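Long-range contacts in TRAS1 ORF2p (Bombyx mori, PDB 1WDU), which probably nicks telomeric repeat DNA as the N-terminal endonuclease domain of a telomere-specific non-LTR retrotransposon protein: residues 156-162 with 170-175; 187-193 with 204-208; 219-225 with 237-243. The protein carries 1 engineered substitution. All blocks are in the same frame, centred on the assembly; numbering follows the deposited sequence.

Contact 1 of 3, residues 156-162 with 170-175; sequences NAKSTWW and RGDQLM
Arg170 reaches back from helix 169-181 to the loop of residues 156-162 and grips a backbone carbonyl there. Its NE donates a short, nearly straight bond to Asn156 O, 2.6 Å long with 167° at the hydrogen. The oxygen lies at the edge of the guanidinium, close to its plane. Arg170 NH2 adds a weak second bond to the same oxygen. The bend at chi3 (71°) turns the guanidinium toward this carbonyl. Its other ends are held by Lys128 O and Ala155 O.

Ala157 CB packs on Arg170 CB at 3.5 Å. The backbones come closest at Lys158 and Gly171, where Gly171 CA makes a CA-H...O contact with Lys158 O at 3.2 Å. A side chain on Gly171 would point toward the loop and run into Lys158 O.

Bends at chi2 and chi3 carry Met175 CE over one face of the Trp161 indole, 3.6 Å from the centroid of the five-membered ring, a CH-pi contact. Met175 SD makes oblique Met-aromatic contacts with both tryptophans and is 3.7 Å from Trp162 CZ3. Leu174 CD2 meets Trp162 CH2 at 3.6 Å.

Within the loop, Ser159 OG accepts from Trp161 N in an ST turn.

Asn156 N bonds to Asp154 of strand 149-154 and a bound phosphate lies near Asn156, consistent with the active-site edge of a DNase I-like nuclease. Loop and helix are joined by arginine-carbonyl bonds at the Asn156 end and by apolar Met175-tryptophan packing at the other. The carbonyls probably stabilise the arginine charge and fix the turn of the guanidinium.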
# COMPACT_ATOMS: atom_id res chain seq x y z
N ASN A 156 8.44 0.70 -7.61
CA ASN A 156 9.38 1.25 -8.58
C ASN A 156 9.90 0.08 -9.41
O ASN A 156 11.11 -0.09 -9.58
CB ASN A 156 10.56 1.95 -7.89
CG ASN A 156 10.24 3.37 -7.48
OD1 ASN A 156 10.21 3.70 -6.30
ND2 ASN A 156 9.99 4.22 -8.47
N ALA A 157 8.98 -0.74 -9.90
CA ALA A 157 9.32 -1.92 -10.70
C ALA A 157 8.20 -2.10 -11.72
O ALA A 157 7.03 -1.89 -11.41
CB ALA A 157 9.43 -3.17 -9.81
N LYS A 158 8.57 -2.50 -12.92
CA LYS A 158 7.59 -2.64 -13.99
C LYS A 158 7.28 -4.07 -14.35
O LYS A 158 8.18 -4.91 -14.43
CB LYS A 158 8.08 -1.90 -15.24
CG LYS A 158 8.48 -0.46 -14.98
CD LYS A 158 8.76 0.29 -16.27
CE LYS A 158 9.00 1.78 -15.99
NZ LYS A 158 8.97 2.60 -17.25
N SER A 159 6.01 -4.33 -14.58
CA SER A 159 5.56 -5.65 -14.98
C SER A 159 4.18 -5.57 -15.61
O SER A 159 3.28 -4.91 -15.10
CB SER A 159 5.50 -6.60 -13.79
OG SER A 159 4.95 -7.83 -14.19
N THR A 160 4.03 -6.26 -16.74
CA THR A 160 2.74 -6.26 -17.42
C THR A 160 1.70 -6.92 -16.55
O THR A 160 0.50 -6.77 -16.78
CB THR A 160 2.82 -6.97 -18.80
OG1 THR A 160 3.31 -8.31 -18.64
CG2 THR A 160 3.74 -6.22 -19.73
N TRP A 161 2.13 -7.67 -15.53
CA TRP A 161 1.18 -8.31 -14.64
C TRP A 161 0.38 -7.28 -13.83
O TRP A 161 -0.67 -7.59 -13.29
CB TRP A 161 1.88 -9.29 -13.70
CG TRP A 161 2.25 -10.55 -14.38
CD1 TRP A 161 3.50 -10.94 -14.79
CD2 TRP A 161 1.36 -11.60 -14.79
NE1 TRP A 161 3.44 -12.15 -15.43
CE2 TRP A 161 2.13 -12.58 -15.44
CE3 TRP A 161 -0.02 -11.79 -14.67
CZ2 TRP A 161 1.57 -13.74 -15.97
CZ3 TRP A 161 -0.59 -12.95 -15.19
CH2 TRP A 161 0.21 -13.91 -15.84
N TRP A 162 0.90 -6.06 -13.74
CA TRP A 162 0.19 -4.99 -13.06
C TRP A 162 0.06 -3.78 -14.00
O TRP A 162 0.11 -2.62 -13.57
CB TRP A 162 0.82 -4.62 -11.69
CG TRP A 162 2.28 -4.25 -11.67
CD1 TRP A 162 2.83 -3.05 -12.01
CD2 TRP A 162 3.36 -5.08 -11.22
NE1 TRP A 162 4.20 -3.07 -11.79
CE2 TRP A 162 4.54 -4.31 -11.31
CE3 TRP A 162 3.45 -6.40 -10.76
CZ2 TRP A 162 5.80 -4.81 -10.94
CZ3 TRP A 162 4.70 -6.90 -10.39
CH2 TRP A 162 5.86 -6.11 -10.49
N ARG A 170 13.38 -5.66 -12.30
CA ARG A 170 12.85 -5.47 -10.95
C ARG A 170 11.46 -6.12 -10.85
O ARG A 170 11.16 -6.84 -9.89
CB ARG A 170 12.79 -3.98 -10.60
CG ARG A 170 14.16 -3.41 -10.19
CD ARG A 170 14.15 -1.88 -10.13
NE ARG A 170 13.38 -1.31 -9.02
CZ ARG A 170 13.80 -1.21 -7.76
NH1 ARG A 170 15.01 -1.63 -7.41
NH2 ARG A 170 13.02 -0.65 -6.85
N GLY A 171 10.62 -5.88 -11.87
CA GLY A 171 9.29 -6.46 -11.88
C GLY A 171 9.37 -7.98 -11.81
O GLY A 171 8.60 -8.62 -11.08
N ASP A 172 10.33 -8.54 -12.56
CA ASP A 172 10.57 -9.98 -12.58
C ASP A 172 10.94 -10.53 -11.20
O ASP A 172 10.40 -11.55 -10.77
CB ASP A 172 11.68 -10.31 -13.59
CG ASP A 172 11.19 -10.30 -15.03
OD1 ASP A 172 12.03 -10.47 -15.93
OD2 ASP A 172 9.97 -10.15 -15.27
N GLN A 173 11.85 -9.86 -10.49
CA GLN A 173 12.23 -10.31 -9.15
C GLN A 173 11.03 -10.27 -8.22
O GLN A 173 10.80 -11.20 -7.45
CB GLN A 173 13.37 -9.45 -8.57
CG GLN A 173 14.73 -9.71 -9.22
CD GLN A 173 15.90 -9.29 -8.34
OE1 GLN A 173 16.07 -9.81 -7.23
NE2 GLN A 173 16.71 -8.34 -8.82
N LEU A 174 10.26 -9.18 -8.28
CA LEU A 174 9.07 -9.05 -7.44
C LEU A 174 8.06 -10.15 -7.78
O LEU A 174 7.53 -10.80 -6.89
CB LEU A 174 8.42 -7.66 -7.62
CG LEU A 174 7.13 -7.37 -6.83
CD1 LEU A 174 7.33 -7.74 -5.37
CD2 LEU A 174 6.76 -5.90 -6.96
N MET A 175 7.80 -10.35 -9.07
CA MET A 175 6.87 -11.40 -9.49
C MET A 175 7.34 -12.77 -9.00
O MET A 175 6.53 -13.59 -8.56
CB MET A 175 6.75 -11.44 -11.02
CG MET A 175 5.75 -10.45 -11.62
SD MET A 175 4.10 -10.56 -10.86
CE MET A 175 3.46 -12.10 -11.56

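Contact 2 of 3, residues 187-193 with 204-208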
# COMPACT_ATOMS: atom_id res chain seq x y z
N ASN A 187 -3.93 -5.29 -8.89
CA ASN A 187 -3.98 -4.27 -9.93
C ASN A 187 -4.83 -4.68 -11.13
O ASN A 187 -5.06 -5.86 -11.38
CB ASN A 187 -2.57 -3.96 -10.43
CG ASN A 187 -1.80 -3.09 -9.46
OD1 ASN A 187 -1.69 -3.41 -8.27
ND2 ASN A 187 -1.25 -1.99 -9.96
N GLU A 188 -5.30 -3.67 -11.86
CA GLU A 188 -6.12 -3.88 -13.04
C GLU A 188 -6.09 -2.64 -13.92
O GLU A 188 -5.81 -1.53 -13.45
CB GLU A 188 -7.55 -4.23 -12.63
CG GLU A 188 -7.80 -5.73 -12.56
CD GLU A 188 -9.07 -6.09 -11.82
OE1 GLU A 188 -10.15 -5.60 -12.20
OE2 GLU A 188 -8.98 -6.88 -10.85
N GLY A 189 -6.37 -2.82 -15.21
CA GLY A 189 -6.37 -1.69 -16.12
C GLY A 189 -4.98 -1.27 -16.54
O GLY A 189 -4.00 -2.01 -16.33
N ASP A 190 -4.88 -0.08 -17.13
CA ASP A 190 -3.61 0.44 -17.61
C ASP A 190 -3.46 1.92 -17.29
O ASP A 190 -2.59 2.60 -17.83
CB ASP A 190 -3.48 0.23 -19.12
CG ASP A 190 -4.50 1.02 -19.92
OD1 ASP A 190 -4.50 0.92 -21.17
OD2 ASP A 190 -5.31 1.76 -19.31
N VAL A 191 -4.32 2.43 -16.40
CA VAL A 191 -4.26 3.83 -16.01
C VAL A 191 -2.95 4.07 -15.28
O VAL A 191 -2.64 3.38 -14.31
CB VAL A 191 -5.43 4.18 -15.06
CG1 VAL A 191 -5.37 5.67 -14.70
CG2 VAL A 191 -6.75 3.83 -15.71
N PRO A 192 -2.15 5.04 -15.74
CA PRO A 192 -0.87 5.32 -15.09
C PRO A 192 -1.01 5.70 -13.62
O PRO A 192 -1.83 6.54 -13.26
CB PRO A 192 -0.30 6.46 -15.94
CG PRO A 192 -1.53 7.18 -16.41
CD PRO A 192 -2.44 6.04 -16.79
N THR A 193 -0.21 5.06 -12.77
CA THR A 193 -0.24 5.35 -11.34
C THR A 193 0.78 6.46 -11.12
O THR A 193 0.90 7.00 -10.02
CB THR A 193 0.13 4.11 -10.50
OG1 THR A 193 1.48 3.73 -10.76
CG2 THR A 193 -0.80 2.95 -10.83
N GLN A 204 4.60 8.59 -18.37
CA GLN A 204 3.66 7.86 -17.54
C GLN A 204 4.14 6.43 -17.28
O GLN A 204 4.90 5.87 -18.07
CB GLN A 204 2.28 7.82 -18.21
CG GLN A 204 1.74 9.19 -18.58
CD GLN A 204 0.30 9.13 -19.07
OE1 GLN A 204 -0.01 8.43 -20.03
NE2 GLN A 204 -0.58 9.88 -18.41
N SER A 205 3.71 5.85 -16.16
CA SER A 205 4.10 4.50 -15.79
C SER A 205 3.23 3.92 -14.68
O SER A 205 2.47 4.64 -14.03
CB SER A 205 5.56 4.48 -15.32
OG SER A 205 5.70 5.16 -14.08
N ARG A 206 3.34 2.62 -14.48
CA ARG A 206 2.59 1.93 -13.43
C ARG A 206 3.62 1.17 -12.61
O ARG A 206 4.03 0.07 -12.99
CB ARG A 206 1.55 0.96 -14.03
CG ARG A 206 0.24 1.62 -14.48
CD ARG A 206 -0.68 0.66 -15.24
NE ARG A 206 -1.28 -0.39 -14.42
CZ ARG A 206 -2.45 -0.29 -13.78
NH1 ARG A 206 -3.17 0.82 -13.87
NH2 ARG A 206 -2.91 -1.32 -13.07
N VAL A 207 4.04 1.76 -11.50
CA VAL A 207 5.04 1.14 -10.64
C VAL A 207 4.49 0.82 -9.25
O VAL A 207 5.20 0.27 -8.40
CB VAL A 207 6.31 2.03 -10.51
CG1 VAL A 207 6.98 2.17 -11.87
CG2 VAL A 207 5.94 3.41 -9.98
N ASP A 208 3.22 1.16 -9.02
CA ASP A 208 2.57 0.89 -7.75
C ASP A 208 1.83 -0.46 -7.82
O ASP A 208 1.09 -0.72 -8.76
CB ASP A 208 1.58 2.00 -7.40
CG ASP A 208 2.26 3.36 -7.27
OD1 ASP A 208 2.31 4.10 -8.28
OD2 ASP A 208 2.75 3.68 -6.16
O HOH W 1 -5.88 1.01 -14.06
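Thr193 and Arg206 face each other with their CA atoms 4.9 Å apart, where the irregular loop of residues 187-193 closes against 204-208. Thr193 N gives a weak bond to Ser205 O. Residues 188-191 curve round the end of the Arg206 side chain.

The guanidinium of Arg206 is wrapped by backbone carbonyls. NH1 donates to Val191 O at 2.7 Å, with the oxygen 18° out of the guanidinium plane. NH2 bonds weakly to Glu188 O. Gly189 O lies over the centre of one face, 3.4 Å from Arg206 CZ. A water accepts from Arg206 NH1 and Val191 N and donates to Glu188 O, so it ties the loop to itself as well as to the arginine. The carbonyls probably offset the buried positive charge.

Asn187 ND2 donates to Asp208 O, 2.9 Å away and in the carbonyl plane. Thr193 OG1 does double duty. It donates to Asp208 OD1 at 2.6 Å, using the anti lone pair of that oxygen, and accepts weakly from Val207 N. Its chi1 of 64° sets OG1 between the backbone N and the carbonyl carbon, where it can reach both. Pro192 CG packs on Gln204 NE2, which bonds to Asp195.

Asp208 OD1 also bonds weakly to His234, an Asp-His pairing as in the active site of DNase I-like nucleases, and Thr193 helps to position that aspartate. Arg206 NE continues to Trp162 O, while Trp223 and Val225 of strand 220-225 pack on its side chain. Asp154 of strand 149-154 meets Val207 and Asp208, and Met237 of strand 237-241 touches Thr193 and Asp208.

Contact 3 of 3, residues 219-225 with 237-243; sequences LIDGWRV and MVFNIRL
Met237 pairs with Val225, the non-hydrogen-bonded pair nearest the connecting loop of an antiparallel beta hairpin, strands 220-225 and 237-241, at the edge of a six-stranded sheet of the endonuclease sandwich. Met237 CG packs on Val225 CG2, and its SD lies obliquely beside the Trp223 ring, 3.5 Å from CZ2, a Met-aromatic contact. Val238 and Arg224 form a hydrogen-bonded pair, joined by two backbone bonds. Val238 CG2 rests against Arg224 CG and NE.

A beta bulge follows at Gly222 and Trp223, shifting the register by one. Phe239 lies beside it. Its ring is near parallel to the Trp223 five-membered ring but slid well aside, and its CD2 meets Ile220 CG2 at 3.8 Å. Asn240 pairs with Asp221 through two backbone bonds, and its ND2 bonds weakly to Asp221 OD1. Ile241 stands across from Ile220 in a non-hydrogen-bonded pair, on the face that meets Ile150 of strand 149-154.

Arg242 N donates to Leu219 O at 2.7 Å. Its side chain crosses Asp221 at about a right angle and forms a salt bridge. Asp221 chi1 of 69° puts CG between the backbone N and carbonyl carbon, from where the carboxylate reaches both Asn240 ND2 and Arg242 NE. With an alanine here in place of Arg242, the Asp221 carboxylate would probably lose its charged mate and be freer to turn. The bridge, whose hydrogen bond is weak, runs from Arg242 NE to Asp221 OD2, 2.8 Å, with the carboxylate and guanidinium planes only 7° apart.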
# COMPACT_ATOMS: atom_id res chain seq x y z
N LEU A 219 -12.83 -11.09 -0.79
CA LEU A 219 -13.09 -10.10 0.26
C LEU A 219 -12.71 -8.72 -0.26
O LEU A 219 -12.93 -7.72 0.40
CB LEU A 219 -12.25 -10.42 1.50
CG LEU A 219 -12.80 -11.39 2.55
CD1 LEU A 219 -13.41 -12.62 1.90
CD2 LEU A 219 -11.67 -11.78 3.49
N ILE A 220 -12.14 -8.68 -1.47
CA ILE A 220 -11.69 -7.42 -2.05
C ILE A 220 -12.29 -7.15 -3.42
O ILE A 220 -12.36 -8.04 -4.26
CB ILE A 220 -10.14 -7.40 -2.17
CG1 ILE A 220 -9.52 -7.40 -0.77
CG2 ILE A 220 -9.68 -6.20 -2.99
CD1 ILE A 220 -8.01 -7.51 -0.77
N ASP A 221 -12.70 -5.91 -3.66
CA ASP A 221 -13.26 -5.54 -4.95
C ASP A 221 -13.21 -4.04 -5.18
O ASP A 221 -12.90 -3.27 -4.26
CB ASP A 221 -14.71 -6.06 -5.09
CG ASP A 221 -15.69 -5.33 -4.17
OD1 ASP A 221 -16.02 -4.16 -4.45
OD2 ASP A 221 -16.14 -5.94 -3.18
N GLY A 222 -13.49 -3.62 -6.41
CA GLY A 222 -13.48 -2.21 -6.73
C GLY A 222 -12.12 -1.57 -6.90
O GLY A 222 -12.01 -0.35 -6.88
N TRP A 223 -11.08 -2.39 -7.09
CA TRP A 223 -9.73 -1.85 -7.27
C TRP A 223 -9.70 -0.96 -8.49
O TRP A 223 -9.97 -1.40 -9.60
CB TRP A 223 -8.70 -2.97 -7.46
CG TRP A 223 -7.28 -2.49 -7.26
CD1 TRP A 223 -6.53 -2.61 -6.13
CD2 TRP A 223 -6.48 -1.76 -8.20
NE1 TRP A 223 -5.31 -2.00 -6.30
CE2 TRP A 223 -5.25 -1.47 -7.56
CE3 TRP A 223 -6.67 -1.31 -9.52
CZ2 TRP A 223 -4.22 -0.75 -8.19
CZ3 TRP A 223 -5.65 -0.60 -10.15
CH2 TRP A 223 -4.43 -0.33 -9.48
N ARG A 224 -9.36 0.30 -8.28
CA ARG A 224 -9.29 1.25 -9.38
C ARG A 224 -8.31 2.35 -9.04
O ARG A 224 -7.91 2.50 -7.88
CB ARG A 224 -10.68 1.86 -9.66
CG ARG A 224 -11.39 2.40 -8.42
CD ARG A 224 -12.52 3.37 -8.76
NE ARG A 224 -13.17 3.88 -7.55
CZ ARG A 224 -13.93 4.97 -7.49
NH1 ARG A 224 -14.15 5.70 -8.58
NH2 ARG A 224 -14.47 5.35 -6.34
N VAL A 225 -7.92 3.11 -10.06
CA VAL A 225 -6.99 4.20 -9.90
C VAL A 225 -7.70 5.54 -9.99
O VAL A 225 -8.28 5.87 -11.03
CB VAL A 225 -5.89 4.18 -10.99
CG1 VAL A 225 -4.97 5.38 -10.84
CG2 VAL A 225 -5.10 2.89 -10.92
N MET A 237 -5.01 5.25 -5.47
CA MET A 237 -5.76 4.05 -5.81
C MET A 237 -6.75 3.76 -4.70
O MET A 237 -6.61 4.27 -3.58
CB MET A 237 -4.81 2.87 -6.01
CG MET A 237 -4.05 2.97 -7.32
SD MET A 237 -2.43 2.17 -7.28
CE MET A 237 -1.46 3.45 -6.45
N VAL A 238 -7.75 2.94 -5.01
CA VAL A 238 -8.78 2.62 -4.05
C VAL A 238 -9.34 1.21 -4.26
O VAL A 238 -9.39 0.71 -5.38
CB VAL A 238 -9.95 3.66 -4.14
CG1 VAL A 238 -9.40 5.06 -4.30
CG2 VAL A 238 -10.85 3.35 -5.33
N PHE A 239 -9.76 0.58 -3.17
CA PHE A 239 -10.35 -0.74 -3.22
C PHE A 239 -11.10 -1.01 -1.92
O PHE A 239 -10.91 -0.30 -0.94
CB PHE A 239 -9.30 -1.83 -3.50
CG PHE A 239 -8.29 -2.03 -2.41
CD1 PHE A 239 -7.10 -1.30 -2.40
CD2 PHE A 239 -8.53 -2.95 -1.39
CE1 PHE A 239 -6.15 -1.50 -1.38
CE2 PHE A 239 -7.59 -3.16 -0.36
CZ PHE A 239 -6.40 -2.43 -0.36
N ASN A 240 -11.94 -2.04 -1.90
CA ASN A 240 -12.73 -2.36 -0.71
C ASN A 240 -12.46 -3.73 -0.10
O ASN A 240 -12.05 -4.66 -0.79
CB ASN A 240 -14.22 -2.29 -1.04
CG ASN A 240 -14.59 -1.08 -1.86
OD1 ASN A 240 -14.56 0.05 -1.37
ND2 ASN A 240 -14.95 -1.31 -3.12
N ILE A 241 -12.71 -3.82 1.20
CA ILE A 241 -12.59 -5.08 1.93
C ILE A 241 -13.97 -5.33 2.52
O ILE A 241 -14.44 -4.55 3.36
CB ILE A 241 -11.57 -4.99 3.07
CG1 ILE A 241 -10.19 -4.61 2.53
CG2 ILE A 241 -11.49 -6.34 3.78
CD1 ILE A 241 -9.13 -4.47 3.60
N ARG A 242 -14.63 -6.40 2.07
CA ARG A 242 -15.97 -6.75 2.53
C ARG A 242 -16.01 -8.04 3.33
O ARG A 242 -15.25 -8.22 4.29
CB ARG A 242 -16.91 -6.88 1.33
CG ARG A 242 -17.15 -5.58 0.57
CD ARG A 242 -17.86 -5.86 -0.74
NE ARG A 242 -18.01 -4.66 -1.57
CZ ARG A 242 -18.79 -3.63 -1.26
NH1 ARG A 242 -19.50 -3.64 -0.14
NH2 ARG A 242 -18.87 -2.59 -2.08
N LEU A 243 -16.92 -8.94 2.94
CA LEU A 243 -17.10 -10.24 3.59
C LEU A 243 -17.65 -11.32 2.65
O LEU A 243 -17.24 -12.48 2.73
CB LEU A 243 -18.02 -10.09 4.80
CG LEU A 243 -17.33 -9.50 6.04
CD1 LEU A 243 -18.35 -9.12 7.10
CD2 LEU A 243 -16.36 -10.53 6.56

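In the fold
The three contacts follow one another along the chain; none nests in or crosses another. Contact 1 closes the loop between strand 149-154 and helix 169-181. Contact 2 closes the next excursion, from the end of strand 184-185 through strand 194-195 to strand 204-212. Contact 3 closes the last hairpin, near the C terminus. Asn156 and Ala157 pack on Val207, joining contact 1 to contact 2. Trp223 packs on Asn187 and Glu188, and Val191 on Val225, joining contact 2 to contact 3. Contacts 1 and 3 do not touch. Contact 2 therefore bridges the helix side of one sheet and the edge hairpin of the other.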